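Local coordinates for protein iron transport multicopper oxidase FET3 (Saccharomyces cerevisiae, PDB 1ZPU) that oxidises ferrous iron to ferric iron with molecular oxygen, using four bound coppers, for high-affinity iron uptake through the permease FTR1, at residues 401-412 against 439-450. Sequence-based numbering, arbitrary orientation.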
ATOM      1  N   PHE A 401      -4.439   1.533  11.996  1.00 69.07           N
ATOM      2  CA  PHE A 401      -5.737   1.250  12.610  1.00 69.08           C
ATOM      3  C   PHE A 401      -5.729   0.017  13.503  1.00 69.03           C
ATOM      4  O   PHE A 401      -4.835  -0.814  13.414  1.00 68.95           O
ATOM      5  CB  PHE A 401      -6.802   1.084  11.531  1.00 69.21           C
ATOM      6  CG  PHE A 401      -6.367   0.224  10.399  1.00 69.26           C
ATOM      7  CD1 PHE A 401      -5.954   0.793   9.207  1.00 70.08           C
ATOM      8  CD2 PHE A 401      -6.349  -1.158  10.528  1.00 69.93           C
ATOM      9  CE1 PHE A 401      -5.530  -0.002   8.147  1.00 70.62           C
ATOM     10  CE2 PHE A 401      -5.930  -1.965   9.481  1.00 70.33           C
ATOM     11  CZ  PHE A 401      -5.522  -1.390   8.285  1.00 70.20           C
ATOM     12  N   GLN A 402      -6.739  -0.094  14.357  1.00 69.16           N
ATOM     13  CA  GLN A 402      -6.961  -1.301  15.157  1.00 69.44           C
ATOM     14  C   GLN A 402      -7.806  -2.291  14.365  1.00 69.32           C
ATOM     15  O   GLN A 402      -8.891  -1.946  13.891  1.00 69.41           O
ATOM     16  CB  GLN A 402      -7.676  -0.980  16.481  1.00 69.25           C
ATOM     17  CG  GLN A 402      -6.970   0.057  17.337  1.00 69.79           C
ATOM     18  CD  GLN A 402      -7.519   0.163  18.755  1.00 70.45           C
ATOM     19  OE1 GLN A 402      -8.686  -0.137  19.014  1.00 71.59           O
ATOM     20  NE2 GLN A 402      -6.669   0.615  19.689  1.00 72.00           N
ATOM     21  N   THR A 403      -7.312  -3.517  14.220  1.00 69.21           N
ATOM     22  CA  THR A 403      -8.060  -4.575  13.560  1.00 69.22           C
ATOM     23  C   THR A 403      -8.853  -5.326  14.603  1.00 69.14           C
ATOM     24  O   THR A 403      -8.287  -6.095  15.384  1.00 69.35           O
ATOM     25  CB  THR A 403      -7.123  -5.573  12.868  1.00 69.30           C
ATOM     26  OG1 THR A 403      -6.234  -4.874  11.987  1.00 70.14           O
ATOM     27  CG2 THR A 403      -7.924  -6.573  12.064  1.00 69.25           C
ATOM     28  N   ILE A 404     -10.161  -5.114  14.623  1.00 69.02           N
ATOM     29  CA  ILE A 404     -10.996  -5.709  15.675  1.00 68.90           C
ATOM     30  C   ILE A 404     -11.807  -6.934  15.219  1.00 68.95           C
ATOM     31  O   ILE A 404     -12.189  -7.772  16.043  1.00 69.05           O
ATOM     32  CB  ILE A 404     -11.894  -4.665  16.367  1.00 68.70           C
ATOM     33  CG1 ILE A 404     -12.970  -4.163  15.416  1.00 68.55           C
ATOM     34  CG2 ILE A 404     -11.056  -3.499  16.879  1.00 68.52           C
ATOM     35  CD1 ILE A 404     -14.120  -3.546  16.125  1.00 69.01           C
ATOM     36  N   GLN A 405     -12.074  -7.027  13.916  1.00 68.92           N
ATOM     37  CA  GLN A 405     -12.609  -8.257  13.304  1.00 68.87           C
ATOM     38  C   GLN A 405     -12.120  -8.426  11.875  1.00 68.98           C
ATOM     39  O   GLN A 405     -12.059  -7.463  11.112  1.00 69.19           O
ATOM     40  CB  GLN A 405     -14.146  -8.315  13.329  1.00 68.78           C
ATOM     41  CG  GLN A 405     -14.712  -9.492  12.513  1.00 68.53           C
ATOM     42  CD  GLN A 405     -16.156  -9.846  12.835  1.00 68.57           C
ATOM     43  OE1 GLN A 405     -16.512 -10.113  13.989  1.00 68.62           O
ATOM     44  NE2 GLN A 405     -16.990  -9.884  11.802  1.00 67.15           N
ATOM     45  N   ARG A 406     -11.762  -9.659  11.532  1.00 68.92           N
ATOM     46  CA  ARG A 406     -11.456 -10.030  10.166  1.00 68.62           C
ATOM     47  C   ARG A 406     -11.904 -11.469   9.939  1.00 68.71           C
ATOM     48  O   ARG A 406     -11.162 -12.417  10.218  1.00 68.78           O
ATOM     49  CB  ARG A 406      -9.966  -9.890   9.887  1.00 68.35           C
ATOM     50  CG  ARG A 406      -9.628 -10.237   8.452  1.00 68.60           C
ATOM     51  CD  ARG A 406      -8.476 -11.187   8.406  1.00 68.46           C
ATOM     52  NE  ARG A 406      -7.331 -10.505   7.859  1.00 69.32           N
ATOM     53  CZ  ARG A 406      -6.079 -10.685   8.248  1.00 70.97           C
ATOM     54  NH1 ARG A 406      -5.794 -11.544   9.220  1.00 69.00           N
ATOM     55  NH2 ARG A 406      -5.107  -9.981   7.650  1.00 74.00           N
ATOM     56  N   ASP A 407     -13.116 -11.623   9.418  1.00 68.79           N
ATOM     57  CA  ASP A 407     -13.786 -12.924   9.359  1.00 68.96           C
ATOM     58  C   ASP A 407     -13.063 -13.929   8.435  1.00 69.01           C
ATOM     59  O   ASP A 407     -12.197 -13.542   7.641  1.00 69.09           O
ATOM     60  CB  ASP A 407     -15.262 -12.720   8.971  1.00 68.71           C
ATOM     61  CG  ASP A 407     -16.187 -13.799   9.527  1.00 68.92           C
ATOM     62  OD1 ASP A 407     -15.714 -14.779  10.141  1.00 68.89           O
ATOM     63  OD2 ASP A 407     -17.416 -13.667   9.338  1.00 69.22           O
ATOM     64  N   ARG A 408     -13.422 -15.208   8.565  1.00 69.02           N
ATOM     65  CA  ARG A 408     -12.828 -16.324   7.814  1.00 68.95           C
ATOM     66  C   ARG A 408     -13.153 -16.268   6.324  1.00 69.24           C
ATOM     67  O   ARG A 408     -14.009 -15.493   5.901  1.00 69.36           O
ATOM     68  CB  ARG A 408     -13.336 -17.660   8.369  1.00 68.87           C
ATOM     69  CG  ARG A 408     -14.810 -17.963   8.049  1.00 68.53           C
ATOM     70  CD  ARG A 408     -15.253 -19.282   8.638  1.00 68.37           C
ATOM     71  NE  ARG A 408     -16.662 -19.588   8.389  1.00 67.64           N
ATOM     72  CZ  ARG A 408     -17.136 -20.208   7.305  1.00 67.21           C
ATOM     73  NH1 ARG A 408     -16.330 -20.578   6.324  1.00 66.99           N
ATOM     74  NH2 ARG A 408     -18.436 -20.450   7.192  1.00 66.55           N
ATOM     75  N   THR A 409     -12.485 -17.108   5.536  1.00 69.23           N
ATOM     76  CA  THR A 409     -12.809 -17.231   4.122  1.00 69.20           C
ATOM     77  C   THR A 409     -14.159 -17.902   3.936  1.00 69.09           C
ATOM     78  O   THR A 409     -14.462 -18.894   4.598  1.00 69.08           O
ATOM     79  CB  THR A 409     -11.700 -17.966   3.329  1.00 69.32           C
ATOM     80  OG1 THR A 409     -10.587 -17.074   3.142  1.00 70.67           O
ATOM     81  CG2 THR A 409     -12.197 -18.427   1.954  1.00 68.45           C
ATOM     82  N   TYR A 410     -14.974 -17.316   3.061  1.00 69.10           N
ATOM     83  CA  TYR A 410     -16.216 -17.936   2.610  1.00 69.17           C
ATOM     84  C   TYR A 410     -16.046 -18.384   1.160  1.00 69.38           C
ATOM     85  O   TYR A 410     -16.198 -17.594   0.225  1.00 69.43           O
ATOM     86  CB  TYR A 410     -17.421 -16.998   2.795  1.00 68.88           C
ATOM     87  CG  TYR A 410     -17.723 -16.696   4.252  1.00 68.82           C
ATOM     88  CD1 TYR A 410     -17.333 -15.484   4.829  1.00 68.34           C
ATOM     89  CD2 TYR A 410     -18.369 -17.635   5.067  1.00 68.02           C
ATOM     90  CE1 TYR A 410     -17.590 -15.208   6.173  1.00 68.07           C
ATOM     91  CE2 TYR A 410     -18.628 -17.362   6.413  1.00 67.74           C
ATOM     92  CZ  TYR A 410     -18.234 -16.150   6.954  1.00 67.91           C
ATOM     93  OH  TYR A 410     -18.470 -15.876   8.274  1.00 67.39           O
ATOM     94  N   ASP A 411     -15.719 -19.667   0.996  1.00 69.60           N
ATOM     95  CA  ASP A 411     -15.281 -20.228  -0.281  1.00 69.93           C
ATOM     96  C   ASP A 411     -16.439 -20.543  -1.199  1.00 69.78           C
ATOM     97  O   ASP A 411     -17.250 -21.426  -0.901  1.00 69.85           O
ATOM     98  CB  ASP A 411     -14.468 -21.506  -0.056  1.00 70.46           C
ATOM     99  CG  ASP A 411     -13.488 -21.778  -1.191  1.00 72.34           C
ATOM    100  OD1 ASP A 411     -12.773 -22.807  -1.133  1.00 74.61           O
ATOM    101  OD2 ASP A 411     -13.419 -20.959  -2.138  1.00 73.75           O
ATOM    102  N   ASP A 412     -16.505 -19.841  -2.327  1.00 69.63           N
ATOM    103  CA  ASP A 412     -17.644 -19.975  -3.224  1.00 69.75           C
ATOM    104  C   ASP A 412     -17.588 -21.272  -4.021  1.00 69.51           C
ATOM    105  O   ASP A 412     -18.617 -21.750  -4.521  1.00 69.39           O
ATOM    106  CB  ASP A 412     -17.793 -18.736  -4.118  1.00 70.13           C
ATOM    107  CG  ASP A 412     -17.174 -18.909  -5.477  1.00 71.30           C
ATOM    108  OD1 ASP A 412     -15.934 -18.797  -5.593  1.00 73.24           O
ATOM    109  OD2 ASP A 412     -17.938 -19.134  -6.439  1.00 72.84           O
ATOM    110  N   LEU A 439      -4.325  -4.299   5.502  1.00 68.97           N
ATOM    111  CA  LEU A 439      -5.045  -5.456   6.008  1.00 68.79           C
ATOM    112  C   LEU A 439      -5.873  -6.059   4.889  1.00 68.89           C
ATOM    113  O   LEU A 439      -6.511  -5.334   4.155  1.00 69.23           O
ATOM    114  CB  LEU A 439      -5.974  -5.021   7.145  1.00 68.40           C
ATOM    115  CG  LEU A 439      -6.849  -6.072   7.831  1.00 68.13           C
ATOM    116  CD1 LEU A 439      -6.079  -6.816   8.930  1.00 67.72           C
ATOM    117  CD2 LEU A 439      -8.126  -5.439   8.380  1.00 66.50           C
ATOM    118  N   TYR A 440      -5.869  -7.384   4.770  1.00 69.03           N
ATOM    119  CA  TYR A 440      -6.674  -8.061   3.765  1.00 69.01           C
ATOM    120  C   TYR A 440      -8.034  -8.542   4.298  1.00 69.19           C
ATOM    121  O   TYR A 440      -8.130  -9.010   5.432  1.00 69.23           O
ATOM    122  CB  TYR A 440      -5.899  -9.233   3.127  1.00 69.07           C
ATOM    123  CG  TYR A 440      -5.577 -10.433   4.022  1.00 68.93           C
ATOM    124  CD1 TYR A 440      -6.540 -11.397   4.303  1.00 69.63           C
ATOM    125  CD2 TYR A 440      -4.305 -10.618   4.544  1.00 68.39           C
ATOM    126  CE1 TYR A 440      -6.252 -12.500   5.107  1.00 69.61           C
ATOM    127  CE2 TYR A 440      -4.000 -11.709   5.325  1.00 68.32           C
ATOM    128  CZ  TYR A 440      -4.979 -12.653   5.613  1.00 69.29           C
ATOM    129  OH  TYR A 440      -4.698 -13.758   6.399  1.00 68.95           O
ATOM    130  N   VAL A 441      -9.076  -8.404   3.474  1.00 69.17           N
ATOM    131  CA  VAL A 441     -10.302  -9.185   3.633  1.00 69.01           C
ATOM    132  C   VAL A 441     -10.139 -10.495   2.906  1.00 69.15           C
ATOM    133  O   VAL A 441      -9.565 -10.538   1.805  1.00 69.37           O
ATOM    134  CB  VAL A 441     -11.532  -8.579   2.947  1.00 69.01           C
ATOM    135  CG1 VAL A 441     -12.634  -8.304   3.951  1.00 69.30           C
ATOM    136  CG2 VAL A 441     -11.175  -7.391   2.067  1.00 69.01           C
ATOM    137  N   ARG A 442     -10.687 -11.551   3.493  1.00 69.04           N
ATOM    138  CA  ARG A 442     -10.704 -12.841   2.846  1.00 68.83           C
ATOM    139  C   ARG A 442     -11.834 -12.880   1.816  1.00 68.83           C
ATOM    140  O   ARG A 442     -12.740 -12.041   1.853  1.00 68.49           O
ATOM    141  CB  ARG A 442     -10.807 -13.960   3.891  1.00 68.77           C
ATOM    142  CG  ARG A 442      -9.516 -14.130   4.687  1.00 68.46           C
ATOM    143  CD  ARG A 442      -9.635 -15.154   5.796  1.00 68.62           C
ATOM    144  NE  ARG A 442      -8.405 -15.229   6.586  1.00 68.54           N
ATOM    145  CZ  ARG A 442      -8.277 -14.819   7.848  1.00 67.91           C
ATOM    146  NH1 ARG A 442      -9.304 -14.298   8.506  1.00 67.31           N
ATOM    147  NH2 ARG A 442      -7.104 -14.933   8.459  1.00 67.99           N
ATOM    148  N   PRO A 443     -11.762 -13.825   0.860  1.00 69.02           N
ATOM    149  CA  PRO A 443     -12.832 -13.993  -0.123  1.00 69.05           C
ATOM    150  C   PRO A 443     -14.234 -14.008   0.487  1.00 69.04           C
ATOM    151  O   PRO A 443     -14.514 -14.788   1.411  1.00 69.19           O
ATOM    152  CB  PRO A 443     -12.510 -15.349  -0.746  1.00 68.86           C
ATOM    153  CG  PRO A 443     -11.032 -15.394  -0.701  1.00 68.79           C
ATOM    154  CD  PRO A 443     -10.663 -14.779   0.616  1.00 68.96           C
ATOM    155  N   GLN A 444     -15.087 -13.128  -0.028  1.00 68.92           N
ATOM    156  CA  GLN A 444     -16.496 -13.051   0.345  1.00 68.62           C
ATOM    157  C   GLN A 444     -16.715 -12.814   1.843  1.00 68.80           C
ATOM    158  O   GLN A 444     -17.775 -13.122   2.380  1.00 68.96           O
ATOM    159  CB  GLN A 444     -17.245 -14.301  -0.126  1.00 68.50           C
ATOM    160  CG  GLN A 444     -17.095 -14.625  -1.612  1.00 68.03           C
ATOM    161  CD  GLN A 444     -18.253 -15.469  -2.150  1.00 67.67           C
ATOM    162  OE1 GLN A 444     -18.972 -15.042  -3.059  1.00 67.00           O
ATOM    163  NE2 GLN A 444     -18.447 -16.657  -1.578  1.00 66.19           N
ATOM    164  N   SER A 445     -15.719 -12.242   2.511  1.00 68.93           N
ATOM    165  CA  SER A 445     -15.781 -12.065   3.956  1.00 68.95           C
ATOM    166  C   SER A 445     -15.906 -10.599   4.370  1.00 69.14           C
ATOM    167  O   SER A 445     -16.405  -9.775   3.613  1.00 69.42           O
ATOM    168  CB  SER A 445     -14.583 -12.739   4.625  1.00 68.80           C
ATOM    169  OG  SER A 445     -14.886 -13.039   5.974  1.00 68.03           O
ATOM    170  N   ASN A 446     -15.472 -10.285   5.585  1.00 69.15           N
ATOM    171  CA  ASN A 446     -15.602  -8.939   6.123  1.00 69.05           C
ATOM    172  C   ASN A 446     -14.492  -8.605   7.094  1.00 69.00           C
ATOM    173  O   ASN A 446     -13.819  -9.498   7.608  1.00 69.03           O
ATOM    174  CB  ASN A 446     -16.973  -8.748   6.800  1.00 69.08           C
ATOM    175  CG  ASN A 446     -17.248  -9.779   7.892  1.00 69.20           C
ATOM    176  OD1 ASN A 446     -16.769  -9.658   9.021  1.00 69.92           O
ATOM    177  ND2 ASN A 446     -18.032 -10.788   7.562  1.00 68.72           N
ATOM    178  N   PHE A 447     -14.292  -7.314   7.325  1.00 68.99           N
ATOM    179  CA  PHE A 447     -13.465  -6.875   8.433  1.00 68.97           C
ATOM    180  C   PHE A 447     -13.970  -5.581   9.042  1.00 69.02           C
ATOM    181  O   PHE A 447     -14.791  -4.879   8.443  1.00 69.02           O
ATOM    182  CB  PHE A 447     -11.964  -6.839   8.080  1.00 68.90           C
ATOM    183  CG  PHE A 447     -11.530  -5.709   7.166  1.00 69.29           C
ATOM    184  CD1 PHE A 447     -10.688  -5.975   6.089  1.00 69.97           C
ATOM    185  CD2 PHE A 447     -11.886  -4.388   7.408  1.00 69.60           C
ATOM    186  CE1 PHE A 447     -10.232  -4.952   5.248  1.00 69.98           C
ATOM    187  CE2 PHE A 447     -11.446  -3.364   6.569  1.00 69.90           C
ATOM    188  CZ  PHE A 447     -10.611  -3.648   5.493  1.00 69.79           C
ATOM    189  N   VAL A 448     -13.507  -5.299  10.257  1.00 68.99           N
ATOM    190  CA  VAL A 448     -13.856  -4.074  10.960  1.00 68.73           C
ATOM    191  C   VAL A 448     -12.593  -3.504  11.582  1.00 68.81           C
ATOM    192  O   VAL A 448     -11.875  -4.190  12.318  1.00 68.91           O
ATOM    193  CB  VAL A 448     -14.933  -4.296  12.049  1.00 68.62           C
ATOM    194  CG1 VAL A 448     -15.348  -2.975  12.659  1.00 68.58           C
ATOM    195  CG2 VAL A 448     -16.146  -4.979  11.484  1.00 68.12           C
ATOM    196  N   ILE A 449     -12.324  -2.244  11.260  1.00 68.78           N
ATOM    197  CA  ILE A 449     -11.182  -1.532  11.804  1.00 68.76           C
ATOM    198  C   ILE A 449     -11.652  -0.275  12.500  1.00 68.90           C
ATOM    199  O   ILE A 449     -12.687   0.285  12.142  1.00 69.12           O
ATOM    200  CB  ILE A 449     -10.152  -1.165  10.719  1.00 68.64           C
ATOM    201  CG1 ILE A 449     -10.808  -0.339   9.605  1.00 68.78           C
ATOM    202  CG2 ILE A 449      -9.515  -2.412  10.159  1.00 68.12           C
ATOM    203  CD1 ILE A 449      -9.810   0.282   8.633  1.00 69.24           C
ATOM    204  N   ARG A 450     -10.889   0.155  13.502  1.00 69.05           N
ATOM    205  CA  ARG A 450     -11.178   1.375  14.246  1.00 68.96           C
ATOM    206  C   ARG A 450      -9.927   2.212  14.446  1.00 69.02           C
ATOM    207  O   ARG A 450      -8.830   1.677  14.637  1.00 69.02           O
ATOM    208  CB  ARG A 450     -11.797   1.049  15.604  1.00 68.90           C
ATOM    209  CG  ARG A 450     -13.247   0.680  15.530  1.00 68.65           C
ATOM    210  CD  ARG A 450     -13.827   0.618  16.908  1.00 68.82           C
ATOM    211  NE  ARG A 450     -14.901  -0.361  16.945  1.00 69.11           N
ATOM    212  CZ  ARG A 450     -15.467  -0.820  18.051  1.00 69.32           C
ATOM    213  NH1 ARG A 450     -15.073  -0.386  19.239  1.00 69.68           N
ATOM    214  NH2 ARG A 450     -16.431  -1.719  17.963  1.00 69.38           N
TER
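F401 turns one ring face to I449, whose CD1 forms a CH-pi contact, while L439 CB meets the ring edge. Q402 then pairs with R450 through two backbone hydrogen bonds. At I404 and Q405 the register slips: V448 O accepts from both amides, I404 N at 3.0 Å and Q405 N at 3.3 Å, a classic beta bulge. The extended Q405 chain carries NE2 to N446 OD1 (2.8 Å), the acceptor lying in the amide plane of Q405. R406 bends at chi2 and chi3, laying its guanidinium flat over the Y440 ring in a cation-pi stack, planes 17° apart. Its NE bonds Y440 O at 3.0 Å. A leucine in place of R406 would probably leave the Y440 ring without its stacked cation and Y440 O without the NE donor. D298 forms salt bridges with R406 and R442, and D299 with R406; these acids probably offset the like charges. R442 NH1 reaches D407 O from above the carbonyl plane (3.1 Å). Beyond the strand, S445 OG donates to R408 O, Y410 N bonds P443 O, and Q444 NE2 bonds Y410 O as well as E416 O. The type II turn R442–S445 carries the chain from the sheet of 439-441 to that of 446-450, as in the cupredoxin beta-sandwich.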